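Local coordinates for SnoaL-like domain protein (Mycobacterium hassiacum, PDB 6P44), which is a steroid delta-isomerase (ketosteroid isomerase) of the SnoaL-like, NTF2-type fold, probably shifting a steroid double bond within an apolar pocket, at residues B[38-43]-B[112-117]; B[78-83]-B[95-100]. The protein carries 1 engineered substitution. One frame throughout, in Å; residues are numbered along the deposited sequence.

Interaction 1: residues B[38-43]-B[112-117]; sequences NPVGSE and KAYWTP. Engineered in segment 38-43: Asn38 (natural residue Asp). With DNX (3,4-dinitrophenol), chain H.
Asn38 meets Trp115 and Ala113 where the loop following strand 34-37 meets the middle of strand 108-121, whose regular stretch breaks after Tyr114, in the wall of the ligand pocket of this SnoaL-like, NTF2-type fold. Asn38 is engineered; the natural residue is Asp. Its CG leaves CB anti to the backbone N (chi1 -180°) and comes to 3.9 Å from Ala113 CB. Beyond CG the amide divides. OD1 accepts a hydrogen bond from Trp115 NE1 at 2.8 Å; it is nearly straight (171° at the hydrogen) and lies in both the carbonyl plane and the indole plane, although amide and ring are turned 68° from each other. ND2 sits above the dinitrophenol ring, over its C4-C5 bond, 3.4 Å from C5 of DNX. The indole bond thus fixes which end of the amide faces the ligand, while Trp115 CZ2 touches nitro oxygen O41 of DNX at 3.3 Å.

After the cis peptide that precedes Pro39, a type II turn runs from Pro39 to Ser42, and Pro39 O is gripped by both N and OG of Ser42. Val40 N hydrogen-bonds Ala113 O at 2.9 Å. The OH of Tyr114 and NZ of Lys112 are taken by Glu76 of the second subunit. Val40 CG2 lies over one face of the Tyr114 ring, 3.7 Å from its centroid, and also abuts Lys112 CB at 3.6 Å.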
loop_
_atom_site.group_PDB
_atom_site.type_symbol
_atom_site.label_atom_id
_atom_site.label_comp_id
_atom_site.label_asym_id
_atom_site.label_seq_id
_atom_site.Cartn_x
_atom_site.Cartn_y
_atom_site.Cartn_z
ATOM N N ASN B 38 10.749 1.733 -6.104
ATOM C CA ASN B 38 10.815 0.277 -6.011
ATOM C C ASN B 38 12.226 -0.131 -5.601
ATOM O O ASN B 38 13.139 -0.112 -6.441
ATOM C CB ASN B 38 10.465 -0.382 -7.343
ATOM C CG ASN B 38 10.522 -1.876 -7.256
ATOM O OD1 ASN B 38 10.525 -2.425 -6.165
ATOM N ND2 ASN B 38 10.565 -2.548 -8.400
ATOM N N PRO B 39 12.445 -0.534 -4.343
ATOM C CA PRO B 39 11.457 -0.587 -3.261
ATOM C C PRO B 39 11.234 0.785 -2.639
ATOM O O PRO B 39 12.061 1.693 -2.778
ATOM C CB PRO B 39 12.128 -1.492 -2.240
ATOM C CG PRO B 39 13.571 -1.195 -2.403
ATOM C CD PRO B 39 13.767 -1.013 -3.897
ATOM N N VAL B 40 10.138 0.916 -1.896
ATOM C CA VAL B 40 9.972 2.089 -1.057
ATOM C C VAL B 40 11.193 2.231 -0.162
ATOM O O VAL B 40 11.723 1.243 0.356
ATOM C CB VAL B 40 8.651 1.988 -0.278
ATOM C CG1 VAL B 40 8.568 3.060 0.806
ATOM C CG2 VAL B 40 7.483 2.102 -1.276
ATOM N N GLY B 41 11.670 3.471 -0.032
ATOM C CA GLY B 41 12.888 3.794 0.675
ATOM C C GLY B 41 14.074 4.071 -0.223
ATOM O O GLY B 41 15.078 4.619 0.245
ATOM N N SER B 42 13.998 3.689 -1.490
ATOM C CA SER B 42 15.071 3.945 -2.444
ATOM C C SER B 42 14.751 5.185 -3.279
ATOM O O SER B 42 13.615 5.666 -3.317
ATOM C CB SER B 42 15.309 2.738 -3.355
ATOM O OG SER B 42 14.191 2.458 -4.190
ATOM N N GLU B 43 15.781 5.712 -3.941
ATOM C CA GLU B 43 15.608 6.931 -4.715
ATOM C C GLU B 43 14.548 6.747 -5.796
ATOM O O GLU B 43 14.574 5.780 -6.563
ATOM C CB GLU B 43 16.931 7.380 -5.337
ATOM C CG GLU B 43 16.796 8.770 -5.929
ATOM C CD GLU B 43 18.049 9.298 -6.594
ATOM O OE1 GLU B 43 19.128 8.688 -6.469
ATOM O OE2 GLU B 43 17.939 10.364 -7.245
ATOM N N LYS B 112 4.521 2.398 -6.003
ATOM C CA LYS B 112 5.341 2.102 -4.838
ATOM C C LYS B 112 5.250 0.603 -4.588
ATOM O O LYS B 112 4.156 0.035 -4.627
ATOM C CB LYS B 112 4.866 2.881 -3.606
ATOM C CG LYS B 112 5.239 4.339 -3.638
ATOM C CD LYS B 112 4.830 5.065 -2.368
ATOM C CE LYS B 112 5.372 6.473 -2.399
ATOM N NZ LYS B 112 4.994 7.243 -1.187
ATOM N N ALA B 113 6.390 -0.033 -4.341
ATOM C CA ALA B 113 6.459 -1.469 -4.081
ATOM C C ALA B 113 7.113 -1.726 -2.728
ATOM O O ALA B 113 8.191 -1.201 -2.435
ATOM C CB ALA B 113 7.218 -2.198 -5.203
ATOM N N TYR B 114 6.450 -2.534 -1.908
ATOM C CA TYR B 114 6.880 -2.810 -0.540
ATOM C C TYR B 114 7.245 -4.286 -0.421
ATOM O O TYR B 114 6.358 -5.148 -0.378
ATOM C CB TYR B 114 5.774 -2.456 0.455
ATOM C CG TYR B 114 5.259 -1.024 0.419
ATOM C CD1 TYR B 114 4.334 -0.631 -0.530
ATOM C CD2 TYR B 114 5.682 -0.089 1.337
ATOM C CE1 TYR B 114 3.847 0.653 -0.573
ATOM C CE2 TYR B 114 5.179 1.209 1.324
ATOM C CZ TYR B 114 4.274 1.573 0.352
ATOM O OH TYR B 114 3.777 2.839 0.253
ATOM N N TRP B 115 8.548 -4.561 -0.357
ATOM C CA TRP B 115 9.094 -5.908 -0.267
ATOM C C TRP B 115 10.553 -5.745 0.115
ATOM O O TRP B 115 11.131 -4.666 -0.045
ATOM C CB TRP B 115 8.973 -6.663 -1.607
ATOM C CG TRP B 115 9.774 -5.989 -2.694
ATOM C CD1 TRP B 115 9.366 -4.939 -3.466
ATOM C CD2 TRP B 115 11.116 -6.280 -3.091
ATOM N NE1 TRP B 115 10.371 -4.555 -4.314
ATOM C CE2 TRP B 115 11.454 -5.367 -4.104
ATOM C CE3 TRP B 115 12.071 -7.220 -2.683
ATOM C CZ2 TRP B 115 12.699 -5.370 -4.725
ATOM C CZ3 TRP B 115 13.296 -7.222 -3.299
ATOM C CH2 TRP B 115 13.600 -6.298 -4.315
ATOM N N THR B 116 11.135 -6.828 0.622
ATOM C CA THR B 116 12.577 -6.956 0.840
ATOM C C THR B 116 12.964 -8.393 0.518
ATOM O O THR B 116 12.085 -9.225 0.250
ATOM C CB THR B 116 12.990 -6.696 2.292
ATOM O OG1 THR B 116 12.723 -7.866 3.062
ATOM C CG2 THR B 116 12.281 -5.501 2.913
ATOM N N PRO B 117 14.248 -8.748 0.560
ATOM C CA PRO B 117 14.611 -10.159 0.346
ATOM C C PRO B 117 13.970 -11.132 1.331
ATOM O O PRO B 117 13.912 -12.337 1.040
ATOM C CB PRO B 117 16.143 -10.151 0.446
ATOM C CG PRO B 117 16.509 -8.759 -0.012
ATOM C CD PRO B 117 15.443 -7.879 0.576
HETATM C C1 DNX H . 7.334 -4.577 -9.501
HETATM C C2 DNX H . 8.121 -4.971 -10.573
HETATM C C3 DNX H . 9.323 -5.594 -10.324
HETATM N N3 DNX H . 10.126 -5.965 -11.489
HETATM C C4 DNX H . 9.744 -5.840 -9.025
HETATM N N4 DNX H . 11.020 -6.486 -8.725
HETATM C C5 DNX H . 8.951 -5.456 -7.960
HETATM C C6 DNX H . 7.746 -4.820 -8.198
HETATM O O1 DNX H . 6.152 -3.952 -9.749
HETATM O O31 DNX H . 10.893 -5.136 -11.949
HETATM O O32 DNX H . 9.971 -7.078 -11.969
HETATM O O41 DNX H . 11.649 -6.096 -7.755
HETATM O O42 DNX H . 11.392 -7.397 -9.449
#

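Interaction 2: residues B[78-83]-B[95-100]; sequences AFYWTL and DIISVM. With DNX (3,4-dinitrophenol), chain H.
Phe79 O receives Ser98 N at 2.8 Å in the shortest backbone bond between 78-83 and 95-100, in the antiparallel beta hairpin of strands 76-85 and 92-102 of the curved NTF2-type sheet; the CA-H of Ile97 points at the same oxygen. Phe79 pairs with Ser98 and Trp81 with Ile96 as hydrogen-bonded pairs, and their side chains share the face turned to helix 4-20 and the pocket. Trp81 holds CG between the backbone N and the carbonyl carbon (chi1 62°). Ser98 CB packs on one face of the Phe79 ring, 3.7 Å from the centroid. Phe79 CE2 in turn rests 3.4 Å above the indole plane of Trp81, and Ile96, in the conformer given, puts CD1 against the opposite face. Tyr80, on the reverse face of the sheet, directs its OH at Asp95, though that carboxylate has two conformers and the bond is doubtful; the Tyr80 ring also meets Tyr80 of the second subunit. The buried indole N-H is satisfied by Ser98: NE1 of Trp81 donates to OG at 2.9 Å, 171° at the hydrogen and within 5° of the ring plane.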
loop_
_atom_site.group_PDB
_atom_site.type_symbol
_atom_site.label_atom_id
_atom_site.label_comp_id
_atom_site.label_asym_id
_atom_site.label_seq_id
_atom_site.Cartn_x
_atom_site.Cartn_y
_atom_site.Cartn_z
ATOM N N ALA B 78 -4.386 -0.829 -4.623
ATOM C CA ALA B 78 -3.452 -1.559 -3.775
ATOM C C ALA B 78 -3.601 -3.027 -4.099
ATOM O O ALA B 78 -4.726 -3.528 -4.192
ATOM C CB ALA B 78 -3.732 -1.343 -2.291
ATOM N N PHE B 79 -2.481 -3.714 -4.297
ATOM C CA PHE B 79 -2.539 -5.119 -4.672
ATOM C C PHE B 79 -1.411 -5.899 -4.030
ATOM O O PHE B 79 -0.289 -5.406 -3.905
ATOM C CB PHE B 79 -2.619 -5.354 -6.191
ATOM C CG PHE B 79 -1.572 -4.650 -7.031
ATOM C CD1 PHE B 79 -1.581 -3.271 -7.224
ATOM C CD2 PHE B 79 -0.609 -5.394 -7.688
ATOM C CE1 PHE B 79 -0.633 -2.658 -8.055
ATOM C CE2 PHE B 79 0.344 -4.775 -8.495
ATOM C CZ PHE B 79 0.314 -3.422 -8.684
ATOM N N TYR B 80 -1.747 -7.104 -3.589
ATOM C CA TYR B 80 -0.810 -8.032 -2.974
ATOM C C TYR B 80 -0.670 -9.190 -3.952
ATOM O O TYR B 80 -1.679 -9.770 -4.377
ATOM C CB TYR B 80 -1.392 -8.484 -1.631
ATOM C CG TYR B 80 -0.540 -9.397 -0.783
ATOM C CD1 TYR B 80 0.847 -9.330 -0.787
ATOM C CD2 TYR B 80 -1.140 -10.344 0.034
ATOM C CE1 TYR B 80 1.603 -10.179 0.010
ATOM C CE2 TYR B 80 -0.388 -11.188 0.823
ATOM C CZ TYR B 80 0.978 -11.104 0.809
ATOM O OH TYR B 80 1.731 -11.960 1.601
ATOM N N TRP B 81 0.560 -9.459 -4.384
ATOM C CA TRP B 81 0.780 -10.308 -5.543
ATOM C C TRP B 81 2.122 -11.009 -5.437
ATOM O O TRP B 81 2.968 -10.661 -4.612
ATOM C CB TRP B 81 0.682 -9.504 -6.835
ATOM C CG TRP B 81 1.697 -8.410 -6.983
ATOM C CD1 TRP B 81 1.752 -7.237 -6.288
ATOM C CD2 TRP B 81 2.779 -8.372 -7.918
ATOM N NE1 TRP B 81 2.798 -6.472 -6.732
ATOM C CE2 TRP B 81 3.443 -7.140 -7.741
ATOM C CE3 TRP B 81 3.241 -9.251 -8.903
ATOM C CZ2 TRP B 81 4.555 -6.774 -8.499
ATOM C CZ3 TRP B 81 4.345 -8.892 -9.652
ATOM C CH2 TRP B 81 4.984 -7.666 -9.456
ATOM N N THR B 82 2.289 -12.039 -6.260
ATOM C CA THR B 82 3.551 -12.761 -6.320
ATOM C C THR B 82 4.156 -12.681 -7.714
ATOM O O THR B 82 3.445 -12.688 -8.726
ATOM C CB THR B 82 3.404 -14.232 -5.917
ATOM O OG1 THR B 82 2.631 -14.926 -6.892
ATOM C CG2 THR B 82 2.734 -14.361 -4.573
ATOM N N LEU B 83 5.475 -12.604 -7.737
ATOM C CA LEU B 83 6.277 -12.598 -8.951
ATOM C C LEU B 83 7.209 -13.795 -8.878
ATOM O O LEU B 83 8.028 -13.876 -7.958
ATOM C CB LEU B 83 7.105 -11.310 -9.011
ATOM C CG LEU B 83 8.069 -11.124 -10.185
ATOM C CD1 LEU B 83 7.340 -11.213 -11.491
ATOM C CD2 LEU B 83 8.779 -9.771 -10.077
ATOM N N ASP B 95 7.056 -11.857 -2.832
ATOM C CA ASP B 95 5.746 -11.614 -2.240
ATOM C C ASP B 95 5.651 -10.115 -1.970
ATOM O O ASP B 95 6.317 -9.606 -1.064
ATOM C CB ASP B 95 5.638 -12.435 -0.958
ATOM C CG ASP B 95 4.249 -12.434 -0.375
ATOM O OD1 ASP B 95 3.294 -12.668 -1.133
ATOM O OD2 ASP B 95 4.113 -12.229 0.851
ATOM N N ILE B 96 4.818 -9.414 -2.745
ATOM C CA ILE B 96 4.911 -7.963 -2.901
ATOM C C ILE B 96 3.578 -7.309 -2.552
ATOM O O ILE B 96 2.519 -7.784 -2.977
ATOM C CB ILE B 96 5.292 -7.617 -4.360
ATOM C CG1 ILE B 96 6.596 -8.320 -4.765
ATOM C CG2 ILE B 96 5.412 -6.097 -4.559
ATOM C CD1 ILE B 96 6.764 -8.488 -6.266
ATOM N N ILE B 97 3.635 -6.188 -1.820
ATOM C CA ILE B 97 2.508 -5.260 -1.683
ATOM C C ILE B 97 2.833 -4.039 -2.527
ATOM O O ILE B 97 3.885 -3.416 -2.338
ATOM C CB ILE B 97 2.242 -4.846 -0.223
ATOM C CG1 ILE B 97 1.850 -6.046 0.633
ATOM C CG2 ILE B 97 1.143 -3.773 -0.166
ATOM C CD1 ILE B 97 1.775 -5.744 2.114
ATOM N N SER B 98 1.931 -3.689 -3.443
ATOM C CA SER B 98 2.129 -2.562 -4.334
ATOM C C SER B 98 0.950 -1.607 -4.250
ATOM O O SER B 98 -0.189 -2.008 -4.030
ATOM C CB SER B 98 2.243 -3.004 -5.774
ATOM O OG SER B 98 3.415 -3.781 -5.953
ATOM N N VAL B 99 1.235 -0.318 -4.442
ATOM C CA VAL B 99 0.199 0.701 -4.604
ATOM C C VAL B 99 0.516 1.517 -5.845
ATOM O O VAL B 99 1.631 2.033 -5.998
ATOM C CB VAL B 99 0.110 1.633 -3.378
ATOM C CG1 VAL B 99 -0.898 2.745 -3.609
ATOM C CG2 VAL B 99 -0.275 0.844 -2.137
ATOM N N MET B 100 -0.474 1.640 -6.722
ATOM C CA MET B 100 -0.410 2.538 -7.861
ATOM C C MET B 100 -1.505 3.593 -7.755
ATOM O O MET B 100 -2.588 3.337 -7.227
ATOM C CB MET B 100 -0.572 1.773 -9.172
ATOM C CG MET B 100 0.660 0.975 -9.537
ATOM S SD MET B 100 0.381 0.049 -11.069
ATOM C CE MET B 100 2.048 -0.526 -11.397
HETATM C C1 DNX H . 7.334 -4.577 -9.501
HETATM C C2 DNX H . 8.121 -4.971 -10.573
HETATM C C3 DNX H . 9.323 -5.594 -10.324
HETATM N N3 DNX H . 10.126 -5.965 -11.489
HETATM C C4 DNX H . 9.744 -5.840 -9.025
HETATM N N4 DNX H . 11.020 -6.486 -8.725
HETATM C C5 DNX H . 8.951 -5.456 -7.960
HETATM C C6 DNX H . 7.746 -4.820 -8.198
HETATM O O1 DNX H . 6.152 -3.952 -9.749
HETATM O O31 DNX H . 10.893 -5.136 -11.949
HETATM O O32 DNX H . 9.971 -7.078 -11.969
HETATM O O41 DNX H . 11.649 -6.096 -7.755
HETATM O O42 DNX H . 11.392 -7.397 -9.449
#

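Interactions 1 and 2 lie about 11 Å apart, centre to centre; strand 108-121 of interaction 1 lies next to strand 92-102 of interaction 2 in the sheet. The two strands bond directly: Tyr114 N lies 2.7 Å from Ile97 O and Lys112 N 2.9 Å from Val99 O, both probable hydrogen bonds. Both contacts supply walls of the dinitrophenol pocket. From 38-43 the ligand is approached on one side of its ring plane by Asn38; from 78-83, Leu83 CD2 comes from the other side, 3.5 Å from O32 of DNX, while Trp81 CZ2 stands 3.5 Å from the phenol oxygen O1. Tyr14, from helix 4-20, adds a hydrogen bond to the ligand. Both contacts also reach the second subunit: Tyr114 packs on Ala78 of the second subunit.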